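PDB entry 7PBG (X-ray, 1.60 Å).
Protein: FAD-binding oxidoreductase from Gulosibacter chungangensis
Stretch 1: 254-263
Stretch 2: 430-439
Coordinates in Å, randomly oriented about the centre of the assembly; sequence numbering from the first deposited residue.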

# COMPACT_ATOMS: atom_id res chain seq x y z
N ASP A 254 -33.23 -5.10 8.86
CA ASP A 254 -32.80 -5.27 7.46
C ASP A 254 -31.27 -5.25 7.33
O ASP A 254 -30.76 -5.59 6.25
CB ASP A 254 -33.29 -4.13 6.58
N LEU A 255 -30.53 -4.94 8.40
CA LEU A 255 -29.07 -4.79 8.27
C LEU A 255 -28.42 -6.05 7.72
O LEU A 255 -27.56 -5.93 6.83
CB LEU A 255 -28.46 -4.35 9.60
CG LEU A 255 -26.96 -4.16 9.61
CD1 LEU A 255 -26.52 -3.00 8.71
CD2 LEU A 255 -26.47 -3.92 11.03
N PRO A 256 -28.69 -7.30 8.19
CA PRO A 256 -28.00 -8.44 7.61
C PRO A 256 -28.15 -8.55 6.09
O PRO A 256 -27.15 -8.68 5.38
CB PRO A 256 -28.60 -9.66 8.32
CG PRO A 256 -29.06 -9.11 9.62
CD PRO A 256 -29.56 -7.70 9.32
N ALA A 257 -29.38 -8.45 5.59
CA ALA A 257 -29.56 -8.54 4.14
C ALA A 257 -28.86 -7.38 3.41
O ALA A 257 -28.43 -7.57 2.23
CB ALA A 257 -31.01 -8.58 3.79
N ILE A 258 -28.88 -6.20 4.01
CA ILE A 258 -28.20 -5.05 3.37
C ILE A 258 -26.72 -5.40 3.19
O ILE A 258 -26.19 -5.22 2.11
CB ILE A 258 -28.36 -3.76 4.15
CG1 ILE A 258 -29.84 -3.33 4.25
CG2 ILE A 258 -27.43 -2.72 3.57
CD1 ILE A 258 -30.09 -2.24 5.31
N MET A 259 -26.06 -5.91 4.24
CA MET A 259 -24.62 -6.12 4.18
C MET A 259 -24.34 -7.28 3.21
O MET A 259 -23.41 -7.18 2.42
CB MET A 259 -24.03 -6.41 5.57
CG MET A 259 -24.24 -5.33 6.59
SD MET A 259 -23.89 -3.63 6.06
CE MET A 259 -22.14 -3.81 5.72
N GLU A 260 -25.17 -8.35 3.23
CA GLU A 260 -24.92 -9.53 2.40
C GLU A 260 -25.23 -9.18 0.94
O GLU A 260 -24.63 -9.80 0.08
CB GLU A 260 -25.70 -10.72 2.90
CG GLU A 260 -25.17 -11.23 4.22
CD GLU A 260 -23.83 -11.95 4.19
OE1 GLU A 260 -23.37 -12.33 3.10
OE2 GLU A 260 -23.28 -12.19 5.27
N THR A 261 -26.10 -8.20 0.67
CA THR A 261 -26.36 -7.75 -0.72
C THR A 261 -25.18 -6.90 -1.23
O THR A 261 -24.79 -7.02 -2.42
CB THR A 261 -27.67 -6.97 -0.84
OG1 THR A 261 -28.71 -7.85 -0.39
CG2 THR A 261 -27.98 -6.52 -2.26
N THR A 262 -24.61 -6.10 -0.34
CA THR A 262 -23.54 -5.13 -0.66
C THR A 262 -22.26 -5.87 -1.10
O THR A 262 -21.68 -5.51 -2.10
CB THR A 262 -23.25 -4.22 0.54
OG1 THR A 262 -24.44 -3.52 0.92
CG2 THR A 262 -22.12 -3.29 0.20
N LEU A 263 -21.84 -6.90 -0.37
CA LEU A 263 -20.52 -7.51 -0.53
C LEU A 263 -20.32 -7.90 -2.00
O LEU A 263 -19.33 -7.52 -2.59
CB LEU A 263 -20.40 -8.73 0.40
CG LEU A 263 -19.12 -9.54 0.20
CD1 LEU A 263 -17.89 -8.72 0.52
CD2 LEU A 263 -19.18 -10.78 1.06
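Stretch 2 430-439: QFIIGLREMH

How does the second stretch run relative to the helix? Residues 430-433 form an extended strand, 434-437 make a turn, and 438-439 return as a second strand, paired with the first through Ile-432 N to His-439 O (3.0 Å) and His-439 N to Ile-432 O (2.8 Å). The 430-433 strand travels in nearly the same direction as helix 255-263: their axes cross at -24° and come within 9.2 Å. That spacing leaves room for a layer of side chains, and no hydrogen bond links the two stretches. The backbones draw closest at the later end of stretch 1, where the CA atoms of Leu-263 and Ile-433 lie 6.6 Å apart.

Which residue of stretch 2 covers the most surface? Ile-433 does, with its CA-to-CB bond directed toward the helix and its side chain in the m, t rotamer. Ile-433 CD1 reaches the helix backbone, 3.4 Å from Met-259 O and 3.9 Å from Leu-263 N. Leu-263 N already donates to Met-259 O at 3.2 Å in the helix, so the methyl packs against a turn whose polar groups are paired. Ile-433 CD1 also lies 4.0 Å from Leu-263 CB and 4.2 Å from Thr-262 CB. The hydroxyl of Thr-262 is occupied in its own helix, with Thr-262 OG1 donating to Ile-258 O at 2.7 Å.

What does the helix offer in return? Met-259 covers the most surface on its side. With all three chi angles in m, its side chain ends in a methyl that meets several residues of the strand pair: Met-259 CE lies 3.7 Å from Ile-433 CG1, 3.9 Å from Phe-431 CB and 4.1 Å from Met-438 SD. The CA-to-CB bonds of Phe-431 and Ile-433 point toward the helix, whereas that of Ile-432, between them, points away, the usual alternation of an extended strand; that of Met-438, on the partner strand, also points toward the helix. One thioether methyl thus touches both strands.

How is the contact closed at its two ends? At the earlier end, Leu-255 sits over one face of the Phe-431 ring. Leu-255 CD2 is 4.1 Å from the centroid of the Phe-431 ring, 26° off the normal, a CH-pi arrangement in which the closest atoms are Leu-255 CD2 and Phe-431 CE2 at 3.7 Å. At the later end, Leu-263 CD1 approaches Leu-435 O at 4.1 Å; that carbonyl oxygen is buried by the contact and has no polar partner in the model. The CA-to-CB bond of Leu-435 points away, so here the helix meets the backbone of the turn.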

# COMPACT_ATOMS: atom_id res chain seq x y z
N GLN A 430 -22.49 3.47 11.59
CA GLN A 430 -22.31 3.25 10.15
C GLN A 430 -21.65 1.88 9.99
O GLN A 430 -20.79 1.51 10.79
CB GLN A 430 -21.56 4.47 9.63
CG GLN A 430 -21.34 4.50 8.13
CD GLN A 430 -21.11 5.94 7.76
OE1 GLN A 430 -22.05 6.75 7.73
NE2 GLN A 430 -19.86 6.30 7.61
N PHE A 431 -22.04 1.16 8.97
CA PHE A 431 -21.33 -0.07 8.57
C PHE A 431 -20.87 0.13 7.14
O PHE A 431 -21.58 0.72 6.35
CB PHE A 431 -22.20 -1.31 8.67
CG PHE A 431 -22.50 -1.76 10.07
CD1 PHE A 431 -21.72 -2.73 10.70
CD2 PHE A 431 -23.52 -1.16 10.77
CE1 PHE A 431 -22.01 -3.11 12.00
CE2 PHE A 431 -23.80 -1.54 12.07
CZ PHE A 431 -23.06 -2.53 12.67
N ILE A 432 -19.65 -0.30 6.85
CA ILE A 432 -19.06 -0.17 5.48
C ILE A 432 -18.37 -1.50 5.19
O ILE A 432 -17.56 -1.95 6.04
CB ILE A 432 -18.08 1.01 5.41
CG1 ILE A 432 -18.71 2.36 5.75
CG2 ILE A 432 -17.39 1.03 4.06
CD1 ILE A 432 -17.69 3.43 6.05
N ILE A 433 -18.66 -2.07 4.03
CA ILE A 433 -17.70 -3.02 3.38
C ILE A 433 -16.76 -2.19 2.47
O ILE A 433 -17.23 -1.61 1.51
CB ILE A 433 -18.48 -4.13 2.66
CG1 ILE A 433 -19.24 -4.98 3.68
CG2 ILE A 433 -17.52 -4.99 1.83
CD1 ILE A 433 -20.31 -5.81 3.06
N GLY A 434 -15.48 -2.10 2.82
CA GLY A 434 -14.48 -1.36 2.04
C GLY A 434 -14.27 -2.01 0.72
O GLY A 434 -14.58 -1.42 -0.29
N LEU A 435 -13.74 -3.23 0.73
CA LEU A 435 -13.65 -4.08 -0.47
C LEU A 435 -13.84 -5.54 -0.01
O LEU A 435 -14.81 -6.18 -0.46
CB LEU A 435 -12.31 -3.85 -1.17
CG LEU A 435 -12.25 -4.44 -2.57
CD1 LEU A 435 -13.28 -3.79 -3.46
CD2 LEU A 435 -10.86 -4.34 -3.19
N ARG A 436 -13.04 -6.00 0.96
CA ARG A 436 -13.20 -7.36 1.54
C ARG A 436 -13.37 -7.31 3.04
O ARG A 436 -13.61 -8.37 3.61
CB ARG A 436 -11.96 -8.22 1.26
CG ARG A 436 -11.69 -8.45 -0.21
CD ARG A 436 -10.30 -9.03 -0.47
NE ARG A 436 -10.22 -9.56 -1.81
CZ ARG A 436 -10.03 -8.87 -2.92
NH1 ARG A 436 -9.88 -7.56 -2.90
NH2 ARG A 436 -10.02 -9.50 -4.08
N GLU A 437 -13.36 -6.13 3.63
CA GLU A 437 -13.40 -6.02 5.11
C GLU A 437 -14.64 -5.25 5.48
O GLU A 437 -15.10 -4.42 4.67
CB GLU A 437 -12.10 -5.40 5.63
CG GLU A 437 -12.03 -3.89 5.67
CD GLU A 437 -11.98 -3.11 4.38
OE1 GLU A 437 -12.22 -3.69 3.30
OE2 GLU A 437 -11.81 -1.87 4.48
N MET A 438 -15.11 -5.50 6.71
CA MET A 438 -16.29 -4.77 7.23
C MET A 438 -15.83 -3.91 8.40
O MET A 438 -15.19 -4.39 9.33
CB MET A 438 -17.42 -5.72 7.65
CG MET A 438 -18.75 -4.99 8.02
SD MET A 438 -20.03 -6.22 8.27
CE MET A 438 -19.51 -6.89 9.85
N HIS A 439 -16.18 -2.62 8.34
CA HIS A 439 -16.10 -1.69 9.47
C HIS A 439 -17.46 -1.48 10.13
O HIS A 439 -18.50 -1.33 9.43
CB HIS A 439 -15.58 -0.33 8.97
CG HIS A 439 -14.30 -0.44 8.23
ND1 HIS A 439 -13.08 -0.23 8.84
CD2 HIS A 439 -14.04 -0.72 6.93
CE1 HIS A 439 -12.11 -0.36 7.95
NE2 HIS A 439 -12.68 -0.67 6.78